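Chitinase A (Pteris ryukyuensis, PDB 5YLG) probably hydrolyses chitin through its glycosyl hydrolase family 18 domain, and carries a LysM domain as a likely chitin-binding module. Local coordinates at residues Ser29-Ile34 against Gln43-Ser48. Sequence-based numbering, arbitrary orientation.
Sequences SWNAGI and QVVCVS
The loop leaving helix 24-29 is tied to strand 44-46 by the carboxamide of Asn31, which pairs with both backbone polar groups of Cys46. OD1 of Asn31 accepts the peptide N-H of Cys46 at 2.8 Å, nearly straight at 172° and on a lone pair. ND2 of Asn31 donates to Cys46 O, also at 2.8 Å, and this acceptor lies within 4° of the amide plane. The two bonds fix the flip of the amide and its rotation, so that it meets Cys46 through its polar edge, on the side of the strand not used by strand 4-6. The chi1 of -72° sets CG beside the backbone N and carries the group across, while ND2 also donates to Phe27 O in the preceding helix, so one nitrogen links helix end, loop and strand. An alanine here would lose both bonds to Cys46 and would probably loosen the loop from the strand.

Trp30 reaches further along, toward the C-terminus. The six-membered part of its indole is laid against the backbone of Ser48, with CZ3 3.6 Å from Ser48 CA, which sits over one face; Cys46 O lies beside the ring edge, near its plane. Nearer the main chain, Trp30 O lies 3.6 Å from CB of Cys46, whose SG is joined to Cys2 by a disulfide. At the other end of the contact, Ile34, with CG1 anti to the backbone N, pushes CD1 to a tight 3.5 Å from CG1 of Val45, the two side chains crossing nearly at right angles; Phe27 packs on both. Helix 24-29 and its following loop are thereby closed onto the two-stranded antiparallel sheet, as in the βααβ fold of LysM domains.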
loop_
_atom_site.group_PDB
_atom_site.type_symbol
_atom_site.label_atom_id
_atom_site.label_comp_id
_atom_site.label_asym_id
_atom_site.label_seq_id
_atom_site.Cartn_x
_atom_site.Cartn_y
_atom_site.Cartn_z
ATOM N N SER A 29 -0.039 -3.462 8.606
ATOM C CA SER A 29 0.762 -4.368 9.427
ATOM C C SER A 29 1.915 -4.952 8.635
ATOM O O SER A 29 2.945 -5.364 9.234
ATOM C CB SER A 29 -0.145 -5.445 10.059
ATOM O OG SER A 29 -0.272 -6.482 9.219
ATOM N N TRP A 30 1.822 -4.991 7.334
ATOM C CA TRP A 30 2.877 -5.492 6.469
ATOM C C TRP A 30 3.794 -4.393 5.948
ATOM O O TRP A 30 4.760 -4.645 5.234
ATOM C CB TRP A 30 2.287 -6.182 5.241
ATOM C CG TRP A 30 1.285 -7.232 5.559
ATOM C CD1 TRP A 30 1.230 -7.974 6.726
ATOM C CD2 TRP A 30 0.192 -7.657 4.777
ATOM N NE1 TRP A 30 0.182 -8.817 6.696
ATOM C CE2 TRP A 30 -0.511 -8.645 5.533
ATOM C CE3 TRP A 30 -0.304 -7.284 3.545
ATOM C CZ2 TRP A 30 -1.663 -9.256 5.070
ATOM C CZ3 TRP A 30 -1.483 -7.875 3.108
ATOM C CH2 TRP A 30 -2.120 -8.856 3.834
ATOM N N ASN A 31 3.581 -3.116 6.335
ATOM C CA ASN A 31 4.226 -1.968 5.810
ATOM C C ASN A 31 4.774 -0.970 6.820
ATOM O O ASN A 31 4.752 0.218 6.601
ATOM C CB ASN A 31 3.309 -1.312 4.732
ATOM C CG ASN A 31 3.236 -2.095 3.473
ATOM O OD1 ASN A 31 4.252 -2.070 2.705
ATOM N ND2 ASN A 31 2.165 -2.797 3.227
ATOM N N ALA A 32 5.343 -1.473 7.907
ATOM C CA ALA A 32 6.192 -0.760 8.858
ATOM C C ALA A 32 5.967 0.760 8.977
ATOM O O ALA A 32 6.823 1.630 8.638
ATOM C CB ALA A 32 7.666 -1.166 8.583
ATOM N N GLY A 33 4.790 1.165 9.507
ATOM C CA GLY A 33 4.514 2.593 9.753
ATOM C C GLY A 33 4.429 3.496 8.524
ATOM O O GLY A 33 4.609 4.730 8.609
ATOM N N ILE A 34 4.167 2.873 7.360
ATOM C CA ILE A 34 3.980 3.596 6.067
ATOM C C ILE A 34 3.187 4.846 6.294
ATOM O O ILE A 34 2.199 4.802 7.090
ATOM C CB ILE A 34 3.245 2.614 5.053
ATOM C CG1 ILE A 34 3.163 3.257 3.680
ATOM C CG2 ILE A 34 1.887 2.129 5.583
ATOM C CD1 ILE A 34 2.835 2.270 2.530
ATOM N N GLN A 43 7.530 4.432 -4.703
ATOM C CA GLN A 43 7.669 3.765 -3.449
ATOM C C GLN A 43 7.223 2.298 -3.552
ATOM O O GLN A 43 6.241 2.013 -4.288
ATOM C CB GLN A 43 6.764 4.525 -2.384
ATOM C CG GLN A 43 6.821 4.009 -0.992
ATOM C CD GLN A 43 6.097 4.928 -0.037
ATOM O OE1 GLN A 43 5.810 6.118 -0.346
ATOM N NE2 GLN A 43 5.819 4.417 1.155
ATOM N N VAL A 44 7.817 1.382 -2.836
ATOM C CA VAL A 44 7.505 0.007 -2.912
ATOM C C VAL A 44 6.793 -0.424 -1.617
ATOM O O VAL A 44 7.256 -0.119 -0.509
ATOM C CB VAL A 44 8.757 -0.847 -3.069
ATOM C CG1 VAL A 44 8.470 -2.296 -3.000
ATOM C CG2 VAL A 44 9.397 -0.436 -4.411
ATOM N N VAL A 45 5.655 -1.093 -1.781
ATOM C CA VAL A 45 4.868 -1.598 -0.634
ATOM C C VAL A 45 4.648 -3.060 -0.722
ATOM O O VAL A 45 4.766 -3.661 -1.793
ATOM C CB VAL A 45 3.531 -0.810 -0.558
ATOM C CG1 VAL A 45 3.778 0.639 -0.416
ATOM C CG2 VAL A 45 2.638 -1.112 -1.757
ATOM N N CYS A 46 4.317 -3.691 0.369
ATOM C CA CYS A 46 3.897 -5.065 0.430
ATOM C C CYS A 46 2.444 -5.238 0.357
ATOM O O CYS A 46 1.686 -4.581 1.097
ATOM C CB CYS A 46 4.372 -5.636 1.743
ATOM S SG CYS A 46 6.172 -5.770 1.919
ATOM N N VAL A 47 2.003 -6.151 -0.519
ATOM C CA VAL A 47 0.609 -6.415 -0.674
ATOM C C VAL A 47 0.201 -7.899 -0.255
ATOM O O VAL A 47 -0.910 -8.270 -0.486
ATOM C CB VAL A 47 0.072 -6.017 -2.056
ATOM C CG1 VAL A 47 0.228 -4.578 -2.384
ATOM C CG2 VAL A 47 0.775 -6.794 -3.190
ATOM N N SER A 48 1.099 -8.584 0.400
ATOM C CA SER A 48 0.764 -9.865 1.069
ATOM C C SER A 48 1.845 -10.057 2.064
ATOM O O SER A 48 2.690 -9.187 2.297
ATOM C CB SER A 48 0.760 -11.050 0.025
ATOM O OG SER A 48 2.089 -11.408 -0.328
#